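Putative beta-glucosidase (Bifidobacterium adolescentis, PDB 5WAB) hydrolyses beta-glucosidic linkages as a family 3 glycoside hydrolase, and possibly also removes terminal alpha-L-arabinopyranosyl groups from ginsenosides such as Rb2. Local coordinates at residues Ser452-Ala457 and Ile466-Leu471. Sequence-based numbering, arbitrary orientation.
Sequences SVVSVA and ILESWL
The six-membered rim of the W470 indole meets the backbone between S452 and V453 edge-on. CZ3 of W470 lies 3.6 Å from C of S452, close to the ring plane. V453 adds a methyl at the same edge, CG2, which is 4.1 Å from CH2 of W470. On one face of the indole sits CG of E468, 3.4 Å above the plane, nearer the ring's border than its centre. The ring is therefore touched both at an edge and on a face.

The E468 carboxylate is held by its own segment and by N450, just after strand 444-449. OE1 of E468 accepts a hydrogen bond from the backbone N of W470 at 2.8 Å, on its anti side and 30° out of the carboxylate plane. OE2 of E468 accepts one from ND2 of N450, which also donates to O of S452. N450 thus ties both segments together, although no hydrogen bond joins them directly.

At the other end, V456 and I466 approach from opposite sides and overlap along their lengths. CG1 of V456, anti to its backbone N (chi1 180°), packs 3.6 Å from CD1 of I466. L448 lies against V456, V454 and E468.

All seven touching residues are buried. The contact packs the loop after strand 444-449 against strand 465-468 and the turn that follows it, which carries W470. Strands 444-449 and 465-468 are parallel neighbours in the mixed sheet of the C-terminal alpha/beta domain characteristic of family 3 glycoside hydrolases.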
ATOM      1  N   SER A 452      -0.473 -10.851   4.380  1.00 26.32           N
ATOM      2  CA  SER A 452      -0.724  -9.855   5.412  1.00 27.19           C
ATOM      3  C   SER A 452      -0.137 -10.358   6.724  1.00 27.39           C
ATOM      4  O   SER A 452       0.391 -11.471   6.802  1.00 28.78           O
ATOM      5  CB  SER A 452      -2.217  -9.546   5.541  1.00 29.98           C
ATOM      6  OG  SER A 452      -2.416  -8.409   6.364  1.00 33.43           O
ATOM      7  N   VAL A 453      -0.230  -9.518   7.760  1.00 27.14           N
ATOM      8  CA  VAL A 453       0.468  -9.767   9.019  1.00 26.13           C
ATOM      9  C   VAL A 453       0.113 -11.139   9.562  1.00 26.93           C
ATOM     10  O   VAL A 453      -1.065 -11.495   9.674  1.00 22.95           O
ATOM     11  CB  VAL A 453       0.129  -8.672  10.047  1.00 26.52           C
ATOM     12  CG1 VAL A 453       0.521  -9.116  11.431  1.00 27.14           C
ATOM     13  CG2 VAL A 453       0.856  -7.393   9.715  1.00 26.95           C
ATOM     14  N   VAL A 454       1.138 -11.911   9.912  1.00 25.23           N
ATOM     15  CA  VAL A 454       0.961 -13.119  10.701  1.00 26.92           C
ATOM     16  C   VAL A 454       1.590 -12.879  12.068  1.00 27.23           C
ATOM     17  O   VAL A 454       2.507 -12.065  12.220  1.00 25.57           O
ATOM     18  CB  VAL A 454       1.567 -14.367  10.023  1.00 25.64           C
ATOM     19  CG1 VAL A 454       0.921 -14.602   8.663  1.00 24.60           C
ATOM     20  CG2 VAL A 454       3.083 -14.244   9.907  1.00 24.08           C
ATOM     21  N   SER A 455       1.068 -13.574  13.074  1.00 29.29           N
ATOM     22  CA  SER A 455       1.653 -13.511  14.403  1.00 29.75           C
ATOM     23  C   SER A 455       3.006 -14.211  14.413  1.00 30.37           C
ATOM     24  O   SER A 455       3.209 -15.226  13.739  1.00 30.90           O
ATOM     25  CB  SER A 455       0.719 -14.164  15.413  1.00 32.01           C
ATOM     26  OG  SER A 455       0.323 -15.444  14.948  1.00 34.73           O
ATOM     27  N   VAL A 456       3.942 -13.659  15.184  1.00 29.68           N
ATOM     28  CA  VAL A 456       5.302 -14.167  15.247  1.00 29.06           C
ATOM     29  C   VAL A 456       5.693 -14.581  16.661  1.00 31.50           C
ATOM     30  O   VAL A 456       6.275 -15.652  16.860  1.00 31.96           O
ATOM     31  CB  VAL A 456       6.304 -13.136  14.686  1.00 26.60           C
ATOM     32  CG1 VAL A 456       7.722 -13.676  14.767  1.00 26.52           C
ATOM     33  CG2 VAL A 456       5.951 -12.767  13.248  1.00 25.24           C
ATOM     34  N   ALA A 457       5.369 -13.755  17.654  1.00 31.92           N
ATOM     35  CA  ALA A 457       5.792 -14.005  19.031  1.00 33.39           C
ATOM     36  C   ALA A 457       5.448 -15.382  19.592  1.00 34.50           C
ATOM     37  O   ALA A 457       6.271 -15.919  20.353  1.00 35.59           O
ATOM     38  CB  ALA A 457       5.211 -12.913  19.942  1.00 34.69           C
ATOM     39  N   ILE A 466      14.557 -14.476  11.930  1.00 27.74           N
ATOM     40  CA  ILE A 466      13.215 -14.400  11.361  1.00 28.04           C
ATOM     41  C   ILE A 466      13.225 -13.354  10.257  1.00 28.96           C
ATOM     42  O   ILE A 466      13.412 -12.159  10.522  1.00 29.48           O
ATOM     43  CB  ILE A 466      12.141 -14.072  12.407  1.00 27.84           C
ATOM     44  CG1 ILE A 466      12.148 -15.116  13.517  1.00 28.28           C
ATOM     45  CG2 ILE A 466      10.764 -13.981  11.759  1.00 22.35           C
ATOM     46  CD1 ILE A 466      11.143 -14.841  14.595  1.00 28.76           C
ATOM     47  N   LEU A 467      13.032 -13.800   9.025  1.00 27.67           N
ATOM     48  CA  LEU A 467      12.966 -12.925   7.869  1.00 27.24           C
ATOM     49  C   LEU A 467      11.531 -12.926   7.360  1.00 25.79           C
ATOM     50  O   LEU A 467      11.014 -13.974   6.960  1.00 26.97           O
ATOM     51  CB  LEU A 467      13.944 -13.383   6.786  1.00 28.30           C
ATOM     52  CG  LEU A 467      14.132 -12.429   5.611  1.00 28.28           C
ATOM     53  CD1 LEU A 467      14.737 -11.125   6.100  1.00 28.23           C
ATOM     54  CD2 LEU A 467      15.027 -13.072   4.574  1.00 28.88           C
ATOM     55  N   GLU A 468      10.877 -11.771   7.428  1.00 25.45           N
ATOM     56  CA  GLU A 468       9.525 -11.604   6.898  1.00 24.72           C
ATOM     57  C   GLU A 468       9.638 -11.156   5.442  1.00 24.76           C
ATOM     58  O   GLU A 468       9.982 -10.003   5.162  1.00 25.85           O
ATOM     59  CB  GLU A 468       8.737 -10.604   7.741  1.00 23.59           C
ATOM     60  CG  GLU A 468       7.422 -10.122   7.132  1.00 24.75           C
ATOM     61  CD  GLU A 468       6.430 -11.236   6.835  1.00 23.82           C
ATOM     62  OE1 GLU A 468       6.595 -11.928   5.808  1.00 22.97           O
ATOM     63  OE2 GLU A 468       5.475 -11.409   7.622  1.00 23.00           O
ATOM     64  N   SER A 469       9.353 -12.070   4.514  1.00 23.82           N
ATOM     65  CA  SER A 469       9.532 -11.812   3.092  1.00 23.37           C
ATOM     66  C   SER A 469       8.223 -11.560   2.359  1.00 22.72           C
ATOM     67  O   SER A 469       8.245 -11.397   1.136  1.00 23.73           O
ATOM     68  CB  SER A 469      10.275 -12.979   2.429  1.00 24.66           C
ATOM     69  OG  SER A 469       9.556 -14.192   2.548  1.00 25.35           O
ATOM     70  N   TRP A 470       7.095 -11.524   3.074  1.00 21.93           N
ATOM     71  CA  TRP A 470       5.779 -11.237   2.511  1.00 22.41           C
ATOM     72  C   TRP A 470       5.506 -12.034   1.243  1.00 24.46           C
ATOM     73  O   TRP A 470       5.558 -13.268   1.250  1.00 25.52           O
ATOM     74  CB  TRP A 470       5.646  -9.741   2.219  1.00 20.75           C
ATOM     75  CG  TRP A 470       5.849  -8.873   3.416  1.00 20.07           C
ATOM     76  CD1 TRP A 470       6.935  -8.100   3.686  1.00 19.47           C
ATOM     77  CD2 TRP A 470       4.936  -8.679   4.505  1.00 19.25           C
ATOM     78  NE1 TRP A 470       6.759  -7.436   4.876  1.00 19.16           N
ATOM     79  CE2 TRP A 470       5.540  -7.774   5.398  1.00 19.34           C
ATOM     80  CE3 TRP A 470       3.668  -9.185   4.812  1.00 19.48           C
ATOM     81  CZ2 TRP A 470       4.924  -7.363   6.581  1.00 19.94           C
ATOM     82  CZ3 TRP A 470       3.055  -8.778   5.982  1.00 20.36           C
ATOM     83  CH2 TRP A 470       3.686  -7.875   6.855  1.00 20.81           C
ATOM     84  N   LEU A 471       5.207 -11.326   0.155  1.00 24.57           N
ATOM     85  CA  LEU A 471       5.116 -11.899  -1.181  1.00 27.26           C
ATOM     86  C   LEU A 471       6.103 -11.159  -2.072  1.00 26.54           C
ATOM     87  O   LEU A 471       6.066  -9.928  -2.156  1.00 26.65           O
ATOM     88  CB  LEU A 471       3.690 -11.800  -1.746  1.00 29.09           C
ATOM     89  CG  LEU A 471       2.590 -12.566  -0.995  1.00 30.99           C
ATOM     90  CD1 LEU A 471       1.219 -12.330  -1.624  1.00 31.75           C
ATOM     91  CD2 LEU A 471       2.900 -14.053  -0.939  1.00 30.71           C
TER